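Local coordinates for periplasmic solute binding protein (Candidatus liberibacter, PDB 4CL2), which binds manganese and zinc and probably captures such metal ions in the periplasm for uptake, at residues N60-E65 with P105-S110; S220-S225 with V243-S248. All blocks are in the same frame, centred on the assembly; numbering follows the deposited sequence.

How the interactions relate
Interactions 1 and 2 meet at the manganese ion, with centres about 15 Å apart. H106 of interaction 1 and D247 of interaction 2 both bind the metal, and E172 is the third protein ligand. H106 NE2 and D247 OD1 are 2.9 Å apart. A direct link comes from W108, whose NE1 is 2.7 Å from V246 O, a probable hydrogen bond. The edge of its six-membered ring (CE3, CZ3) meets N60, while NE1 sits on the five-membered ring. M109 CE packs on V246 CG1 at 3.9 Å. Interaction 1 joins the loop after strand 56-59 to the H106 loop. Interaction 2 joins the loop after strand 217-221 to the D247 loop after strand 239-244.

Interaction 1 (N60-E65 with P105-S110); sequences NGLHLE and PHAWMS. With MN (manganese (II) ion), chain L.
N60 reaches P105 and W108 with its side-chain amide. Its CG is anti to the backbone N (chi1 -163°), which turns the amide toward 105-110. N60 ND2 donates to P105 O at 3.0 Å, in the carbonyl plane and on a lone pair. P105 O also accepts from A107 N. The second N-H of N60 ND2 goes to G61 O at 3.0 Å, from above the carbonyl plane. These two bonds fix the rotation of the amide. N60 OD1 sits at the edge of the W108 indole, 3.4 Å from CE3, with amide and ring planes 75° apart. This oxygen also bonds Y117 OH of helix 111-128.

G61 starts a type I' turn that ends at L64. L64 N reaches G61 O from the face opposite to N60 ND2. L62 lays its O against P105 CB at 3.5 Å, and its CD1 touches A107 CB at 3.7 Å. L64 crosses the P105 ring at about a right angle, with CD1 4.1 Å from P105 CB. Its CD2 comes obliquely to W108. E65 curls back, and its carboxylate takes the backbone N-H groups of N60 and G61, one on each oxygen.

H106 points away from this packing, and its NE2 binds manganese at 2.4 Å. P105 CG covers part of one imidazole face, while N104 OD1 bonds H106 ND1. The contact thus sets a metal-ligand loop against the loop that follows strand 56-59. It belongs to the cleft between two lobes where family 9 solute-binding proteins hold their metal.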
ATOM      1  N   ASN A  60      -5.134  -6.607  -5.373  1.00 14.52           N
ATOM      2  CA  ASN A  60      -5.263  -6.141  -4.009  1.00 13.93           C
ATOM      3  C   ASN A  60      -6.591  -6.434  -3.402  1.00 15.76           C
ATOM      4  O   ASN A  60      -6.693  -6.776  -2.182  1.00 17.09           O
ATOM      5  CB  ASN A  60      -5.116  -4.617  -3.975  1.00 12.97           C
ATOM      6  CG  ASN A  60      -4.821  -4.113  -2.552  1.00 13.98           C
ATOM      7  OD1 ASN A  60      -3.713  -4.297  -2.046  1.00 15.72           O
ATOM      8  ND2 ASN A  60      -5.788  -3.426  -1.973  1.00 14.88           N
ATOM      9  N   GLY A  61      -7.634  -6.312  -4.196  1.00 14.21           N
ATOM     10  CA  GLY A  61      -8.986  -6.246  -3.662  1.00 17.26           C
ATOM     11  C   GLY A  61      -9.167  -5.003  -2.848  1.00 17.61           C
ATOM     12  O   GLY A  61      -8.475  -3.986  -3.076  1.00 16.51           O
ATOM     13  N   LEU A  62     -10.116  -5.044  -1.903  1.00 17.17           N
ATOM     14  CA  LEU A  62     -10.558  -3.852  -1.160  1.00 17.05           C
ATOM     15  C   LEU A  62     -10.911  -2.701  -2.126  1.00 20.61           C
ATOM     16  O   LEU A  62     -10.581  -1.546  -1.895  1.00 20.04           O
ATOM     17  CB  LEU A  62      -9.521  -3.463  -0.112  1.00 16.83           C
ATOM     18  CG  LEU A  62      -9.137  -4.581   0.849  1.00 18.03           C
ATOM     19  CD1 LEU A  62      -7.935  -4.155   1.724  1.00 17.88           C
ATOM     20  CD2 LEU A  62     -10.250  -5.163   1.722  1.00 22.65           C
ATOM     21  N   HIS A  63     -11.507  -3.116  -3.251  1.00 18.56           N
ATOM     22  CA  HIS A  63     -11.934  -2.248  -4.334  1.00 21.47           C
ATOM     23  C   HIS A  63     -10.840  -1.471  -5.060  1.00 20.38           C
ATOM     24  O   HIS A  63     -11.198  -0.555  -5.811  1.00 20.48           O
ATOM     25  CB  HIS A  63     -13.033  -1.274  -3.833  1.00 24.25           C
ATOM     26  CG  HIS A  63     -14.299  -1.953  -3.483  1.00 28.95           C
ATOM     27  ND1 HIS A  63     -15.475  -1.273  -3.273  1.00 36.81           N
ATOM     28  CD2 HIS A  63     -14.597  -3.270  -3.332  1.00 34.95           C
ATOM     29  CE1 HIS A  63     -16.445  -2.137  -3.028  1.00 36.59           C
ATOM     30  NE2 HIS A  63     -15.946  -3.353  -3.074  1.00 38.48           N
ATOM     31  N   LEU A  64      -9.566  -1.792  -4.870  1.00 17.90           N
ATOM     32  CA  LEU A  64      -8.491  -0.996  -5.490  1.00 17.65           C
ATOM     33  C   LEU A  64      -8.661  -1.021  -7.020  1.00 17.03           C
ATOM     34  O   LEU A  64      -8.474  -0.002  -7.733  1.00 18.71           O
ATOM     35  CB  LEU A  64      -7.110  -1.501  -5.116  1.00 16.63           C
ATOM     36  CG  LEU A  64      -5.971  -0.720  -5.707  1.00 15.94           C
ATOM     37  CD1 LEU A  64      -5.938   0.660  -5.100  1.00 18.85           C
ATOM     38  CD2 LEU A  64      -4.695  -1.453  -5.482  1.00 18.13           C
ATOM     39  N   GLU A  65      -9.032  -2.198  -7.499  1.00 18.10           N
ATOM     40  CA  GLU A  65      -9.174  -2.452  -8.930  1.00 17.30           C
ATOM     41  C   GLU A  65     -10.539  -2.219  -9.497  1.00 20.30           C
ATOM     42  O   GLU A  65     -10.828  -2.574 -10.678  1.00 19.61           O
ATOM     43  CB  GLU A  65      -8.705  -3.896  -9.248  1.00 18.96           C
ATOM     44  CG  GLU A  65      -7.237  -4.163  -8.917  1.00 16.10           C
ATOM     45  CD  GLU A  65      -6.948  -4.626  -7.486  1.00 16.38           C
ATOM     46  OE1 GLU A  65      -7.912  -4.998  -6.755  1.00 17.86           O
ATOM     47  OE2 GLU A  65      -5.738  -4.672  -7.177  1.00 16.02           O
ATOM     48  N   PRO A 105      -8.448   0.816   0.700  1.00 15.42           N
ATOM     49  CA  PRO A 105      -7.636  -0.232   0.104  1.00 16.71           C
ATOM     50  C   PRO A 105      -6.208  -0.397   0.592  1.00 15.54           C
ATOM     51  O   PRO A 105      -5.547  -1.350   0.232  1.00 15.54           O
ATOM     52  CB  PRO A 105      -7.591   0.169  -1.377  1.00 19.22           C
ATOM     53  CG  PRO A 105      -7.794   1.632  -1.368  1.00 18.93           C
ATOM     54  CD  PRO A 105      -8.685   1.948  -0.225  1.00 19.12           C
ATOM     55  N   HIS A 106      -5.722   0.524   1.419  1.00 15.40           N
ATOM     56  CA  HIS A 106      -4.299   0.700   1.687  1.00 13.58           C
ATOM     57  C   HIS A 106      -3.753  -0.289   2.743  1.00 14.73           C
ATOM     58  O   HIS A 106      -2.958   0.094   3.597  1.00 13.78           O
ATOM     59  CB  HIS A 106      -3.997   2.090   2.172  1.00 16.56           C
ATOM     60  CG  HIS A 106      -4.364   3.147   1.172  1.00 16.12           C
ATOM     61  ND1 HIS A 106      -5.578   3.812   1.216  1.00 18.44           N
ATOM     62  CD2 HIS A 106      -3.640   3.732   0.182  1.00 21.85           C
ATOM     63  CE1 HIS A 106      -5.612   4.729   0.248  1.00 20.92           C
ATOM     64  NE2 HIS A 106      -4.452   4.694  -0.388  1.00 21.74           N
ATOM     65  N   ALA A 107      -4.126  -1.529   2.602  1.00 15.34           N
ATOM     66  CA  ALA A 107      -3.800  -2.566   3.627  1.00 12.68           C
ATOM     67  C   ALA A 107      -2.316  -2.880   3.653  1.00 11.66           C
ATOM     68  O   ALA A 107      -1.814  -3.379   4.700  1.00 14.94           O
ATOM     69  CB  ALA A 107      -4.595  -3.841   3.317  1.00 14.40           C
ATOM     70  N   TRP A 108      -1.586  -2.590   2.582  1.00 11.71           N
ATOM     71  CA  TRP A 108      -0.150  -2.841   2.534  1.00 11.73           C
ATOM     72  C   TRP A 108       0.737  -1.983   3.442  1.00 11.71           C
ATOM     73  O   TRP A 108       1.886  -2.330   3.631  1.00 13.70           O
ATOM     74  CB  TRP A 108       0.401  -2.768   1.086  1.00 12.94           C
ATOM     75  CG  TRP A 108       0.224  -1.413   0.464  1.00 13.23           C
ATOM     76  CD1 TRP A 108       1.059  -0.335   0.627  1.00 12.24           C
ATOM     77  CD2 TRP A 108      -0.886  -0.950  -0.299  1.00 14.26           C
ATOM     78  NE1 TRP A 108       0.551   0.766  -0.050  1.00 14.90           N
ATOM     79  CE2 TRP A 108      -0.652   0.416  -0.600  1.00 13.98           C
ATOM     80  CE3 TRP A 108      -2.060  -1.555  -0.777  1.00 12.85           C
ATOM     81  CZ2 TRP A 108      -1.514   1.162  -1.388  1.00 15.98           C
ATOM     82  CZ3 TRP A 108      -2.923  -0.832  -1.557  1.00 14.61           C
ATOM     83  CH2 TRP A 108      -2.668   0.541  -1.868  1.00 15.40           C
ATOM     84  N   MET A 109       0.152  -0.916   3.988  1.00 13.29           N
ATOM     85  CA  MET A 109       0.890   0.011   4.867  1.00 11.92           C
ATOM     86  C   MET A 109       0.790  -0.501   6.313  1.00 14.53           C
ATOM     87  O   MET A 109       0.040   0.009   7.122  1.00 16.80           O
ATOM     88  CB  MET A 109       0.389   1.440   4.767  1.00 13.76           C
ATOM     89  CG  MET A 109       0.559   2.062   3.409  1.00 15.33           C
ATOM     90  SD  MET A 109       2.236   2.154   2.810  1.00 16.16           S
ATOM     91  CE  MET A 109       3.066   3.124   4.081  1.00 17.02           C
ATOM     92  N   SER A 110       1.451  -1.619   6.568  1.00 14.45           N
ATOM     93  CA  SER A 110       1.327  -2.333   7.819  1.00 13.55           C
ATOM     94  C   SER A 110       2.352  -3.460   7.802  1.00 14.31           C
ATOM     95  O   SER A 110       2.527  -4.175   6.811  1.00 14.56           O
ATOM     96  CB  SER A 110      -0.088  -2.906   8.015  1.00 14.71           C
ATOM     97  OG  SER A 110      -0.182  -4.046   8.859  1.00 13.23           O
TER
HETATM   98 MN    MN L1286      -4.456   5.616  -2.609  0.50 44.99          MN

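Interaction 2 (S220-S225 with V243-S248); sequences SESTNS and VLYVDS. With MN (manganese (II) ion), chain L; SO4 (sulfate ion), chain F.
The Y245 ring carries S222 on one face and a sulfate oxygen at its edge. S222 CB stands 3.8 Å from the ring centroid, 23° off the normal, in a CH-pi contact. Sulfate O1 lies in the ring plane and takes a weak hydrogen bond from Y245 OH. The sulfate probably comes from the crystallisation liquor. F265 of helix 259-274 meets Y245 edge-to-face.

The E221 carboxylate is gripped by three N-H donors. N224 ND2 donates to E221 OE1 at 2.9 Å, from above the carboxylate plane. The backbone N of E172 also bonds OE1, and that of S171 bonds OE2. This is consistent with a second-shell role in positioning the backbone of the metal ligand E172. The N224 amide accepts E221 N on OD1, across the type I turn from E221 to N224. E221 CG packs on V246 CG2 at 3.8 Å.

Two strands run in parallel here, with S220 paired to V243 and E221 to L244. L244 N donates to S220 O at 2.8 Å, nearly straight at 168°. The bond from S222 N to L244 O is weak. V243 CG1 lies against S222, 3.6 Å from its N. These are the two parallel strands of a beta-alpha-beta unit, 217-221 and 239-244, linked through helix 227-236. The contact lies at their C-terminal ends.

Past the strands, three waters bridge the two loops. S222 OG lies between the backbone N and the carbonyl carbon (chi1 64°), which turns it to two of them. One accepts from D247 N and the other donates to S248 O. T223 OG1 lies 3.6 Å from D247 OD2, and the third water joins the two. The D247 carboxylate meets manganese through both oxygens, OD1 at 2.5 Å and OD2 at 2.7 Å.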
ATOM      1  N   SER A 220       1.716  14.996   3.296  1.00 18.72           N
ATOM      2  CA  SER A 220       1.121  14.619   2.004  1.00 18.94           C
ATOM      3  C   SER A 220       1.815  13.476   1.386  1.00 18.44           C
ATOM      4  O   SER A 220       2.719  12.897   1.990  1.00 18.04           O
ATOM      5  CB  SER A 220       1.027  15.840   1.059  1.00 22.32           C
ATOM      6  OG  SER A 220       2.348  16.280   0.669  1.00 22.97           O
ATOM      7  N   GLU A 221       1.378  13.054   0.200  1.00 17.43           N
ATOM      8  CA  GLU A 221       1.856  11.865  -0.397  1.00 17.54           C
ATOM      9  C   GLU A 221       2.336  12.053  -1.849  1.00 19.42           C
ATOM     10  O   GLU A 221       2.045  13.038  -2.480  1.00 19.82           O
ATOM     11  CB  GLU A 221       0.835  10.728  -0.254  1.00 19.45           C
ATOM     12  CG  GLU A 221       0.417  10.497   1.218  1.00 23.53           C
ATOM     13  CD  GLU A 221      -0.776  11.337   1.698  1.00 23.26           C
ATOM     14  OE1 GLU A 221      -1.774  11.319   1.072  1.00 22.88           O
ATOM     15  OE2 GLU A 221      -0.701  11.991   2.725  1.00 20.81           O
ATOM     16  N   SER A 222       3.075  11.070  -2.343  1.00 21.66           N
ATOM     17  CA  SER A 222       3.902  11.306  -3.557  1.00 23.52           C
ATOM     18  C   SER A 222       3.045  11.418  -4.822  1.00 27.76           C
ATOM     19  O   SER A 222       3.482  12.018  -5.810  1.00 27.18           O
ATOM     20  CB  SER A 222       4.926  10.198  -3.759  1.00 24.00           C
ATOM     21  OG  SER A 222       4.308   8.908  -4.002  1.00 23.70           O
ATOM     22  N   THR A 223       1.808  10.964  -4.755  1.00 21.57           N
ATOM     23  CA  THR A 223       0.903  11.118  -5.917  1.00 22.60           C
ATOM     24  C   THR A 223      -0.183  12.145  -5.759  1.00 25.38           C
ATOM     25  O   THR A 223      -1.073  12.191  -6.594  1.00 28.68           O
ATOM     26  CB  THR A 223       0.307   9.782  -6.320  1.00 24.77           C
ATOM     27  OG1 THR A 223      -0.611   9.286  -5.329  1.00 27.11           O
ATOM     28  CG2 THR A 223       1.426   8.775  -6.484  1.00 26.55           C
ATOM     29  N   ASN A 224      -0.132  12.971  -4.727  1.00 21.07           N
ATOM     30  CA  ASN A 224      -1.108  14.042  -4.593  1.00 23.38           C
ATOM     31  C   ASN A 224      -0.472  15.361  -4.310  1.00 24.83           C
ATOM     32  O   ASN A 224       0.736  15.451  -4.249  1.00 26.36           O
ATOM     33  CB  ASN A 224      -2.225  13.643  -3.605  1.00 25.28           C
ATOM     34  CG  ASN A 224      -1.723  13.369  -2.212  1.00 27.47           C
ATOM     35  OD1 ASN A 224      -0.768  13.990  -1.736  1.00 24.25           O
ATOM     36  ND2 ASN A 224      -2.404  12.470  -1.521  1.00 30.41           N
ATOM     37  N   SER A 225      -1.264  16.442  -4.321  1.00 24.67           N
ATOM     38  CA  SER A 225      -0.786  17.744  -4.004  1.00 25.18           C
ATOM     39  C   SER A 225      -0.486  17.944  -2.533  1.00 27.89           C
ATOM     40  O   SER A 225      -1.207  17.443  -1.650  1.00 28.93           O
ATOM     41  CB  SER A 225      -1.826  18.817  -4.460  1.00 28.94           C
ATOM     42  OG  SER A 225      -1.408  20.106  -4.105  1.00 29.93           O
ATOM     43  N   VAL A 243       6.474  14.691   2.361  1.00 19.68           N
ATOM     44  CA  VAL A 243       5.913  13.719   1.449  1.00 18.55           C
ATOM     45  C   VAL A 243       6.201  12.287   1.800  1.00 17.14           C
ATOM     46  O   VAL A 243       7.359  11.897   1.952  1.00 16.34           O
ATOM     47  CB  VAL A 243       6.425  13.956   0.009  1.00 19.07           C
ATOM     48  CG1 VAL A 243       5.816  12.955  -0.939  1.00 18.87           C
ATOM     49  CG2 VAL A 243       6.140  15.361  -0.476  1.00 21.66           C
ATOM     50  N   LEU A 244       5.161  11.468   1.923  1.00 15.61           N
ATOM     51  CA  LEU A 244       5.283  10.024   2.109  1.00 16.98           C
ATOM     52  C   LEU A 244       5.018   9.301   0.797  1.00 17.53           C
ATOM     53  O   LEU A 244       4.352   9.798  -0.076  1.00 16.30           O
ATOM     54  CB  LEU A 244       4.261   9.479   3.115  1.00 15.31           C
ATOM     55  CG  LEU A 244       4.288  10.200   4.476  1.00 15.40           C
ATOM     56  CD1 LEU A 244       3.127   9.665   5.382  1.00 16.88           C
ATOM     57  CD2 LEU A 244       5.618  10.005   5.206  1.00 16.71           C
ATOM     58  N   TYR A 245       5.574   8.098   0.704  1.00 13.74           N
ATOM     59  CA  TYR A 245       5.344   7.194  -0.475  1.00 15.33           C
ATOM     60  C   TYR A 245       4.433   6.071   0.012  1.00 14.21           C
ATOM     61  O   TYR A 245       4.759   5.254   0.936  1.00 15.13           O
ATOM     62  CB  TYR A 245       6.674   6.594  -0.979  1.00 16.01           C
ATOM     63  CG  TYR A 245       7.463   7.583  -1.766  1.00 17.97           C
ATOM     64  CD1 TYR A 245       8.166   8.553  -1.147  1.00 20.84           C
ATOM     65  CD2 TYR A 245       7.395   7.579  -3.153  1.00 21.94           C
ATOM     66  CE1 TYR A 245       8.855   9.505  -1.852  1.00 25.81           C
ATOM     67  CE2 TYR A 245       8.070   8.553  -3.867  1.00 24.78           C
ATOM     68  CZ  TYR A 245       8.785   9.492  -3.206  1.00 27.87           C
ATOM     69  OH  TYR A 245       9.496  10.501  -3.862  1.00 36.98           O
ATOM     70  N   VAL A 246       3.234   6.013  -0.567  1.00 16.27           N
ATOM     71  CA  VAL A 246       2.190   5.071  -0.133  1.00 14.20           C
ATOM     72  C   VAL A 246       1.428   4.361  -1.263  1.00 16.83           C
ATOM     73  O   VAL A 246       1.129   3.172  -1.132  1.00 20.47           O
ATOM     74  CB  VAL A 246       1.183   5.703   0.834  1.00 15.86           C
ATOM     75  CG1 VAL A 246       1.853   6.203   2.093  1.00 15.80           C
ATOM     76  CG2 VAL A 246       0.405   6.818   0.179  1.00 18.03           C
ATOM     77  N   ASP A 247       1.150   5.033  -2.384  1.00 16.07           N
ATOM     78  CA  ASP A 247       0.213   4.500  -3.391  1.00 15.75           C
ATOM     79  C   ASP A 247       0.887   3.830  -4.568  1.00 17.45           C
ATOM     80  O   ASP A 247       0.212   3.180  -5.350  1.00 17.41           O
ATOM     81  CB  ASP A 247      -0.683   5.609  -3.908  1.00 16.87           C
ATOM     82  CG  ASP A 247      -1.780   5.986  -2.916  1.00 21.21           C
ATOM     83  OD1 ASP A 247      -2.065   5.166  -2.041  1.00 27.01           O
ATOM     84  OD2 ASP A 247      -2.281   7.123  -3.041  1.00 24.56           O
ATOM     85  N   SER A 248       2.193   4.050  -4.734  1.00 15.99           N
ATOM     86  CA  SER A 248       2.966   3.522  -5.853  1.00 17.68           C
ATOM     87  C   SER A 248       4.395   3.448  -5.428  1.00 17.88           C
ATOM     88  O   SER A 248       4.844   4.291  -4.655  1.00 16.88           O
ATOM     89  CB  SER A 248       2.840   4.497  -7.021  1.00 19.26           C
ATOM     90  OG  SER A 248       3.660   4.131  -8.132  1.00 20.38           O
TER
HETATM   91 MN    MN L1286      -4.456   5.616  -2.609  0.50 44.99          MN
HETATM   92  S   SO4 F1280       9.014   9.372  -7.948  0.60 35.03           S
HETATM   93  O1  SO4 F1280       8.092   9.872  -6.930  0.60 45.86           O
HETATM   94  O2  SO4 F1280       8.956  10.419  -8.996  0.60 50.22           O
HETATM   95  O3  SO4 F1280       8.592   8.101  -8.528  0.60 41.29           O
HETATM   96  O4  SO4 F1280      10.438   9.347  -7.497  0.60 31.03           O
HETATM   97  O   HOH W   1       2.238   7.824  -2.774  1.00 14.89           O
HETATM   98  O   HOH W   2       5.034   6.999  -5.507  1.00 36.22           O
HETATM   99  O   HOH W   3       0.072   9.268  -2.884  1.00 24.09           O